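Local coordinates for ESAT-6/WXG100 secretion system protein (Streptococcus gallolyticus, PDB 7JQE) that is the EsaA subunit of a bacterial type VIIb secretion system, represented by its extracellular region, and probably takes part in exporting toxins and other proteins, at residues 327-332 against 375-380; 269-274 against 359-364. All blocks are in the same frame, centred on the assembly; numbering follows the deposited sequence.

Contact 1: 327-332 against 375-380; sequences TTVTIS and LDLNIG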
ATOM      1  N   THR A 327     -84.973  13.100   2.014  1.00 90.59           N
ATOM      2  CA  THR A 327     -84.044  11.983   2.138  1.00 94.25           C
ATOM      3  C   THR A 327     -82.756  12.479   2.777  1.00 90.83           C
ATOM      4  O   THR A 327     -82.148  13.439   2.293  1.00 87.03           O
ATOM      5  CB  THR A 327     -83.753  11.347   0.775  1.00 90.86           C
ATOM      6  OG1 THR A 327     -84.980  11.193   0.046  1.00 93.93           O
ATOM      7  CG2 THR A 327     -83.111   9.984   0.956  1.00 86.81           C
ATOM      8  N   THR A 328     -82.344  11.823   3.858  1.00 93.54           N
ATOM      9  CA  THR A 328     -81.216  12.266   4.667  1.00 99.43           C
ATOM     10  C   THR A 328     -79.954  11.509   4.259  1.00 97.34           C
ATOM     11  O   THR A 328     -79.932  10.273   4.268  1.00 98.54           O
ATOM     12  CB  THR A 328     -81.508  12.066   6.155  1.00107.16           C
ATOM     13  OG1 THR A 328     -81.695  10.671   6.422  1.00115.77           O
ATOM     14  CG2 THR A 328     -82.769  12.829   6.555  1.00 93.40           C
ATOM     15  N   VAL A 329     -78.911  12.255   3.907  1.00 88.27           N
ATOM     16  CA  VAL A 329     -77.621  11.702   3.512  1.00 82.40           C
ATOM     17  C   VAL A 329     -76.614  12.001   4.613  1.00 87.21           C
ATOM     18  O   VAL A 329     -76.554  13.129   5.118  1.00 82.43           O
ATOM     19  CB  VAL A 329     -77.157  12.284   2.164  1.00 85.09           C
ATOM     20  CG1 VAL A 329     -75.815  11.690   1.756  1.00 80.00           C
ATOM     21  CG2 VAL A 329     -78.215  12.038   1.094  1.00 80.90           C
ATOM     22  N   THR A 330     -75.817  10.996   4.981  1.00 79.85           N
ATOM     23  CA  THR A 330     -74.930  11.108   6.132  1.00 80.27           C
ATOM     24  C   THR A 330     -73.589  10.446   5.847  1.00 79.09           C
ATOM     25  O   THR A 330     -73.421   9.706   4.874  1.00 82.68           O
ATOM     26  CB  THR A 330     -75.545  10.476   7.385  1.00 86.42           C
ATOM     27  OG1 THR A 330     -75.618   9.054   7.213  1.00 84.75           O
ATOM     28  CG2 THR A 330     -76.938  11.032   7.638  1.00 83.37           C
ATOM     29  N   ILE A 331     -72.636  10.719   6.734  1.00 78.47           N
ATOM     30  CA  ILE A 331     -71.301  10.130   6.716  1.00 78.76           C
ATOM     31  C   ILE A 331     -71.089   9.453   8.062  1.00 76.40           C
ATOM     32  O   ILE A 331     -71.094  10.123   9.102  1.00 87.35           O
ATOM     33  CB  ILE A 331     -70.215  11.189   6.463  1.00 74.36           C
ATOM     34  CG1 ILE A 331     -70.388  11.822   5.081  1.00 73.72           C
ATOM     35  CG2 ILE A 331     -68.830  10.588   6.633  1.00 72.80           C
ATOM     36  CD1 ILE A 331     -69.835  13.226   4.987  1.00 73.52           C
ATOM     37  N   SER A 332     -70.896   8.136   8.050  1.00 76.08           N
ATOM     38  CA  SER A 332     -70.804   7.371   9.286  1.00 80.60           C
ATOM     39  C   SER A 332     -69.572   6.475   9.284  1.00 80.15           C
ATOM     40  O   SER A 332     -69.012   6.146   8.236  1.00 85.45           O
ATOM     41  CB  SER A 332     -72.060   6.516   9.510  1.00 78.94           C
ATOM     42  OG  SER A 332     -72.153   5.484   8.544  1.00 87.75           O
ATOM     43  N   LEU A 375     -64.978   5.178   5.365  1.00 84.46           N
ATOM     44  CA  LEU A 375     -66.244   5.674   5.884  1.00 80.23           C
ATOM     45  C   LEU A 375     -67.384   4.950   5.190  1.00 77.63           C
ATOM     46  O   LEU A 375     -67.181   4.175   4.250  1.00 74.06           O
ATOM     47  CB  LEU A 375     -66.391   7.184   5.682  1.00 82.29           C
ATOM     48  CG  LEU A 375     -66.441   7.629   4.218  1.00 80.85           C
ATOM     49  CD1 LEU A 375     -67.535   8.659   3.996  1.00 69.22           C
ATOM     50  CD2 LEU A 375     -65.081   8.177   3.795  1.00 66.44           C
ATOM     51  N   ASP A 376     -68.596   5.220   5.668  1.00 71.66           N
ATOM     52  CA  ASP A 376     -69.829   4.790   5.024  1.00 72.68           C
ATOM     53  C   ASP A 376     -70.588   6.025   4.561  1.00 79.30           C
ATOM     54  O   ASP A 376     -70.807   6.952   5.348  1.00 74.84           O
ATOM     55  CB  ASP A 376     -70.699   3.956   5.978  1.00 84.59           C
ATOM     56  CG  ASP A 376     -70.271   2.501   6.042  1.00 83.06           C
ATOM     57  OD1 ASP A 376     -69.635   2.025   5.078  1.00 81.88           O
ATOM     58  OD2 ASP A 376     -70.579   1.831   7.053  1.00 79.96           O
ATOM     59  N   LEU A 377     -70.967   6.047   3.284  1.00 73.46           N
ATOM     60  CA  LEU A 377     -71.848   7.078   2.749  1.00 75.34           C
ATOM     61  C   LEU A 377     -73.268   6.527   2.713  1.00 78.13           C
ATOM     62  O   LEU A 377     -73.553   5.580   1.973  1.00 76.62           O
ATOM     63  CB  LEU A 377     -71.410   7.525   1.354  1.00 75.30           C
ATOM     64  CG  LEU A 377     -72.330   8.547   0.671  1.00 76.54           C
ATOM     65  CD1 LEU A 377     -72.323   9.871   1.420  1.00 74.50           C
ATOM     66  CD2 LEU A 377     -71.953   8.754  -0.792  1.00 75.38           C
ATOM     67  N   ASN A 378     -74.150   7.114   3.516  1.00 76.52           N
ATOM     68  CA  ASN A 378     -75.533   6.666   3.629  1.00 79.75           C
ATOM     69  C   ASN A 378     -76.441   7.616   2.858  1.00 81.18           C
ATOM     70  O   ASN A 378     -76.514   8.807   3.178  1.00 84.98           O
ATOM     71  CB  ASN A 378     -75.965   6.587   5.094  1.00 79.86           C
ATOM     72  CG  ASN A 378     -75.045   5.712   5.925  1.00 94.98           C
ATOM     73  OD1 ASN A 378     -75.131   4.484   5.880  1.00 93.09           O
ATOM     74  ND2 ASN A 378     -74.160   6.341   6.693  1.00 87.53           N
ATOM     75  N   ILE A 379     -77.122   7.090   1.843  1.00 79.28           N
ATOM     76  CA  ILE A 379     -78.162   7.810   1.113  1.00 84.29           C
ATOM     77  C   ILE A 379     -79.441   7.010   1.312  1.00 89.24           C
ATOM     78  O   ILE A 379     -79.639   5.976   0.662  1.00 89.48           O
ATOM     79  CB  ILE A 379     -77.835   7.970  -0.375  1.00 89.40           C
ATOM     80  CG1 ILE A 379     -76.470   8.639  -0.560  1.00 77.47           C
ATOM     81  CG2 ILE A 379     -78.947   8.752  -1.079  1.00 80.43           C
ATOM     82  CD1 ILE A 379     -76.020   8.721  -2.002  1.00 76.52           C
ATOM     83  N   GLY A 380     -80.311   7.477   2.204  1.00 91.49           N
ATOM     84  CA  GLY A 380     -81.479   6.686   2.541  1.00 85.38           C
ATOM     85  C   GLY A 380     -81.064   5.366   3.161  1.00 91.43           C
ATOM     86  O   GLY A 380     -80.174   5.306   4.017  1.00 91.35           O
TER
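N378 reaches across from its strand to T330 and S332, and its amide nitrogen is gripped by both hydroxyls. ND2 donates to S332 OG at 2.9 Å, with the acceptor in the amide plane, and to T330 OG1 at 3.1 Å, a more bent bond (135°) whose acceptor lies 27° out of that plane. The two bonds use both N-H groups and fix the rotation of the amide. Each hydroxyl oxygen is tucked between its own backbone N and carbonyl carbon (chi1 68° in both), which brings OG1 and OG to the same amide. S332 OG also touches D376 CB at 3.3 Å.

The other face is apolar. V329 and I379 lie side by side, CG1 to CG1 at 3.9 Å, while I331 CG2 meets L375 CD1 obliquely at 3.5 Å. L377 CD1 leans back to V329 CG1, 4.0 Å away. The backbones run almost exactly antiparallel, with T330-N378 and S332-D376 as hydrogen-bonded pairs; the last bond, G380 N to T328 O at 3.5 Å, is weak.

D376 is held beyond the pair, by a salt bridge to R383 and a hydrogen bond to N333. These are the two central strands of a four-stranded antiparallel sheet: 348-351 flanks 327-335, 382-392 flanks 369-379, and V339 and F341 of strand 337-341 cover the apolar face.

Contact 2: 269-274 against 359-364; sequences NVISVD and ISYTFD. With EDO (1,2-ethanediol), chain K.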
ATOM      1  N   ASN A 269     -58.409  16.425   0.371  1.00 76.79           N
ATOM      2  CA  ASN A 269     -58.970  16.335  -0.967  1.00 76.38           C
ATOM      3  C   ASN A 269     -60.485  16.433  -0.853  1.00 81.22           C
ATOM      4  O   ASN A 269     -61.054  16.353   0.239  1.00 80.79           O
ATOM      5  CB  ASN A 269     -58.535  15.047  -1.673  1.00 80.07           C
ATOM      6  CG  ASN A 269     -58.914  15.031  -3.145  1.00 88.17           C
ATOM      7  OD1 ASN A 269     -59.184  16.075  -3.739  1.00 91.09           O
ATOM      8  ND2 ASN A 269     -58.943  13.842  -3.736  1.00 89.27           N
ATOM      9  N   VAL A 270     -61.130  16.621  -2.001  1.00 82.22           N
ATOM     10  CA  VAL A 270     -62.570  16.811  -2.068  1.00 87.74           C
ATOM     11  C   VAL A 270     -63.120  15.975  -3.214  1.00 82.29           C
ATOM     12  O   VAL A 270     -62.434  15.719  -4.208  1.00 81.50           O
ATOM     13  CB  VAL A 270     -62.936  18.300  -2.246  1.00102.00           C
ATOM     14  CG1 VAL A 270     -62.590  19.080  -0.986  1.00103.61           C
ATOM     15  CG2 VAL A 270     -62.202  18.882  -3.444  1.00105.84           C
ATOM     16  N   ILE A 271     -64.373  15.543  -3.065  1.00 84.41           N
ATOM     17  CA  ILE A 271     -65.052  14.732  -4.066  1.00 79.88           C
ATOM     18  C   ILE A 271     -66.493  15.206  -4.174  1.00 72.44           C
ATOM     19  O   ILE A 271     -67.010  15.904  -3.301  1.00 83.87           O
ATOM     20  CB  ILE A 271     -65.008  13.228  -3.728  1.00 79.72           C
ATOM     21  CG1 ILE A 271     -65.687  12.977  -2.383  1.00 82.50           C
ATOM     22  CG2 ILE A 271     -63.576  12.735  -3.708  1.00 88.24           C
ATOM     23  CD1 ILE A 271     -65.162  11.773  -1.661  1.00 85.43           C
ATOM     24  N   SER A 272     -67.142  14.814  -5.266  1.00 73.82           N
ATOM     25  CA  SER A 272     -68.498  15.255  -5.562  1.00 78.00           C
ATOM     26  C   SER A 272     -69.347  14.050  -5.935  1.00 87.92           C
ATOM     27  O   SER A 272     -68.993  13.290  -6.842  1.00 91.92           O
ATOM     28  CB  SER A 272     -68.502  16.289  -6.692  1.00 85.66           C
ATOM     29  OG  SER A 272     -69.812  16.778  -6.929  1.00106.65           O
ATOM     30  N   VAL A 273     -70.469  13.881  -5.240  1.00 90.41           N
ATOM     31  CA  VAL A 273     -71.392  12.781  -5.486  1.00 87.73           C
ATOM     32  C   VAL A 273     -72.739  13.353  -5.907  1.00 89.59           C
ATOM     33  O   VAL A 273     -73.112  14.464  -5.516  1.00 93.76           O
ATOM     34  CB  VAL A 273     -71.539  11.879  -4.240  1.00 87.78           C
ATOM     35  CG1 VAL A 273     -71.967  12.706  -3.037  1.00 85.25           C
ATOM     36  CG2 VAL A 273     -72.533  10.756  -4.504  1.00 91.50           C
ATOM     37  N   ASP A 274     -73.467  12.588  -6.721  1.00 80.41           N
ATOM     38  CA  ASP A 274     -74.786  12.982  -7.203  1.00 83.16           C
ATOM     39  C   ASP A 274     -75.843  12.222  -6.409  1.00 83.69           C
ATOM     40  O   ASP A 274     -76.038  11.019  -6.612  1.00 84.19           O
ATOM     41  CB  ASP A 274     -74.929  12.717  -8.702  1.00 85.26           C
ATOM     42  CG  ASP A 274     -73.888  13.450  -9.530  1.00 91.31           C
ATOM     43  OD1 ASP A 274     -73.294  12.823 -10.433  1.00 95.63           O
ATOM     44  OD2 ASP A 274     -73.651  14.648  -9.272  1.00 96.32           O
ATOM     45  N   ILE A 359     -67.601  16.476  -0.576  1.00 83.35           N
ATOM     46  CA  ILE A 359     -67.130  15.875   0.665  1.00 82.68           C
ATOM     47  C   ILE A 359     -65.636  16.121   0.789  1.00 77.44           C
ATOM     48  O   ILE A 359     -64.867  15.790  -0.121  1.00 77.38           O
ATOM     49  CB  ILE A 359     -67.448  14.371   0.719  1.00 80.08           C
ATOM     50  CG1 ILE A 359     -68.956  14.152   0.566  1.00 73.40           C
ATOM     51  CG2 ILE A 359     -66.945  13.768   2.022  1.00 75.43           C
ATOM     52  CD1 ILE A 359     -69.376  12.700   0.595  1.00 71.38           C
ATOM     53  N   SER A 360     -65.231  16.707   1.909  1.00 76.45           N
ATOM     54  CA  SER A 360     -63.830  16.943   2.222  1.00 72.78           C
ATOM     55  C   SER A 360     -63.337  15.857   3.168  1.00 78.03           C
ATOM     56  O   SER A 360     -63.968  15.588   4.195  1.00 88.26           O
ATOM     57  CB  SER A 360     -63.638  18.320   2.860  1.00 71.41           C
ATOM     58  OG  SER A 360     -62.474  18.351   3.673  1.00 77.15           O
ATOM     59  N   TYR A 361     -62.216  15.231   2.818  1.00 74.41           N
ATOM     60  CA  TYR A 361     -61.576  14.270   3.700  1.00 73.36           C
ATOM     61  C   TYR A 361     -60.127  14.678   3.920  1.00 77.51           C
ATOM     62  O   TYR A 361     -59.482  15.253   3.040  1.00 73.52           O
ATOM     63  CB  TYR A 361     -61.663  12.833   3.155  1.00 63.80           C
ATOM     64  CG  TYR A 361     -60.967  12.581   1.834  1.00 75.38           C
ATOM     65  CD1 TYR A 361     -59.588  12.381   1.774  1.00 71.96           C
ATOM     66  CD2 TYR A 361     -61.692  12.504   0.652  1.00 67.62           C
ATOM     67  CE1 TYR A 361     -58.952  12.134   0.567  1.00 61.65           C
ATOM     68  CE2 TYR A 361     -61.068  12.255  -0.558  1.00 61.56           C
ATOM     69  CZ  TYR A 361     -59.700  12.069  -0.596  1.00 72.35           C
ATOM     70  OH  TYR A 361     -59.084  11.822  -1.802  1.00 69.46           O
ATOM     71  N   THR A 362     -59.632  14.388   5.120  1.00 79.79           N
ATOM     72  CA  THR A 362     -58.304  14.815   5.546  1.00 73.49           C
ATOM     73  C   THR A 362     -57.675  13.676   6.335  1.00 74.37           C
ATOM     74  O   THR A 362     -58.165  13.321   7.411  1.00 78.93           O
ATOM     75  CB  THR A 362     -58.379  16.089   6.391  1.00 72.56           C
ATOM     76  OG1 THR A 362     -58.971  17.143   5.621  1.00 65.24           O
ATOM     77  CG2 THR A 362     -56.987  16.512   6.844  1.00 69.94           C
ATOM     78  N   PHE A 363     -56.599  13.101   5.804  1.00 67.34           N
ATOM     79  CA  PHE A 363     -55.855  12.100   6.556  1.00 67.73           C
ATOM     80  C   PHE A 363     -55.364  12.701   7.867  1.00 71.05           C
ATOM     81  O   PHE A 363     -55.202  13.917   7.997  1.00 71.21           O
ATOM     82  CB  PHE A 363     -54.679  11.568   5.731  1.00 58.55           C
ATOM     83  CG  PHE A 363     -55.099  10.791   4.514  1.00 64.69           C
ATOM     84  CD1 PHE A 363     -55.138  11.394   3.269  1.00 64.53           C
ATOM     85  CD2 PHE A 363     -55.465   9.460   4.618  1.00 63.92           C
ATOM     86  CE1 PHE A 363     -55.535  10.682   2.148  1.00 61.68           C
ATOM     87  CE2 PHE A 363     -55.863   8.742   3.500  1.00 58.91           C
ATOM     88  CZ  PHE A 363     -55.898   9.355   2.265  1.00 57.02           C
ATOM     89  N   ASP A 364     -55.144  11.833   8.858  1.00 77.55           N
ATOM     90  CA  ASP A 364     -54.768  12.326  10.180  1.00 87.20           C
ATOM     91  C   ASP A 364     -53.340  12.861  10.204  1.00 80.58           C
ATOM     92  O   ASP A 364     -53.028  13.741  11.015  1.00 75.49           O
ATOM     93  CB  ASP A 364     -54.953  11.227  11.231  1.00101.98           C
ATOM     94  CG  ASP A 364     -54.107   9.995  10.954  1.00116.31           C
ATOM     95  OD1 ASP A 364     -53.309  10.009   9.991  1.00120.61           O
ATOM     96  OD2 ASP A 364     -54.242   9.006  11.706  1.00121.87           O
TER
HETATM   97  C1  EDO K 710     -51.978   6.000  10.207  1.00115.11           C
HETATM   98  O1  EDO K 710     -53.278   6.530   9.925  1.00116.23           O
HETATM   99  C2  EDO K 710     -51.527   6.441  11.597  1.00114.41           C
HETATM  100  O2  EDO K 710     -51.406   7.868  11.641  1.00115.64           O
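Y361 and N269 lie side by side, pointing the same way, amide and ring planes 75° apart. N269 CB is 3.4 Å from Y361 CZ, and N269 ND2 donates to Y361 OH at 2.8 Å, 17° out of the amide plane. N269 CG is anti to the backbone N (chi1 -171°), putting CG 3.5 Å from Y361 OH. N269 O lies over one ring face and accepts the Y361 backbone N-H.

I271 crosses the tyrosine at about a right angle and brings CG2 to the ring edge, 4.1 Å from Y361 CE2. Its CG1 meets I359 CB, two residues back on the same strand, at 3.8 Å. This is the edge pairing of a three-stranded antiparallel sheet, 268-275 outermost within the chain, 355-363 central; N269-Y361 and I271-I359 are hydrogen-bonded pairs. The pairing continues where V273 bonds with L357, and V273 CG1 lies 4.5 Å from I359 CD1.

On the reverse face V270 CG1 rests 4.1 Å from S360 CB. A 1,2-ethanediol, probably from the crystallisation liquor, hydrogen-bonds through both hydroxyls to D364 OD2 (O2 at 3.1 Å), away from the pairing. The Y361 ring stacks on Y388, and D274 forms a salt bridge with R383 of the second subunit.

In the fold
Contacts 1 and 2 lie in different antiparallel sheets at one end of the elongated chain, their centres 14 Å apart, and their apolar faces pack together, L377 CD1 meeting I359 CD1 at 4.2 Å. Contact 1 joins two inner strands; contact 2 pairs an inner strand with one at the sheet's edge. Both are partly buried and touch the second subunit; the apolar residues of contact 1 are buried, V270 of contact 2 exposed. Both put aliphatic residues between the sheets, but contact 1 keeps its side-chain hydrogen bonds on the reverse face, whereas in contact 2 the asparagine-tyrosine bond shares a face with the isoleucines. The chain alternates between the sheets: 268-275 precedes 327-335, and 355-363 precedes 369-379.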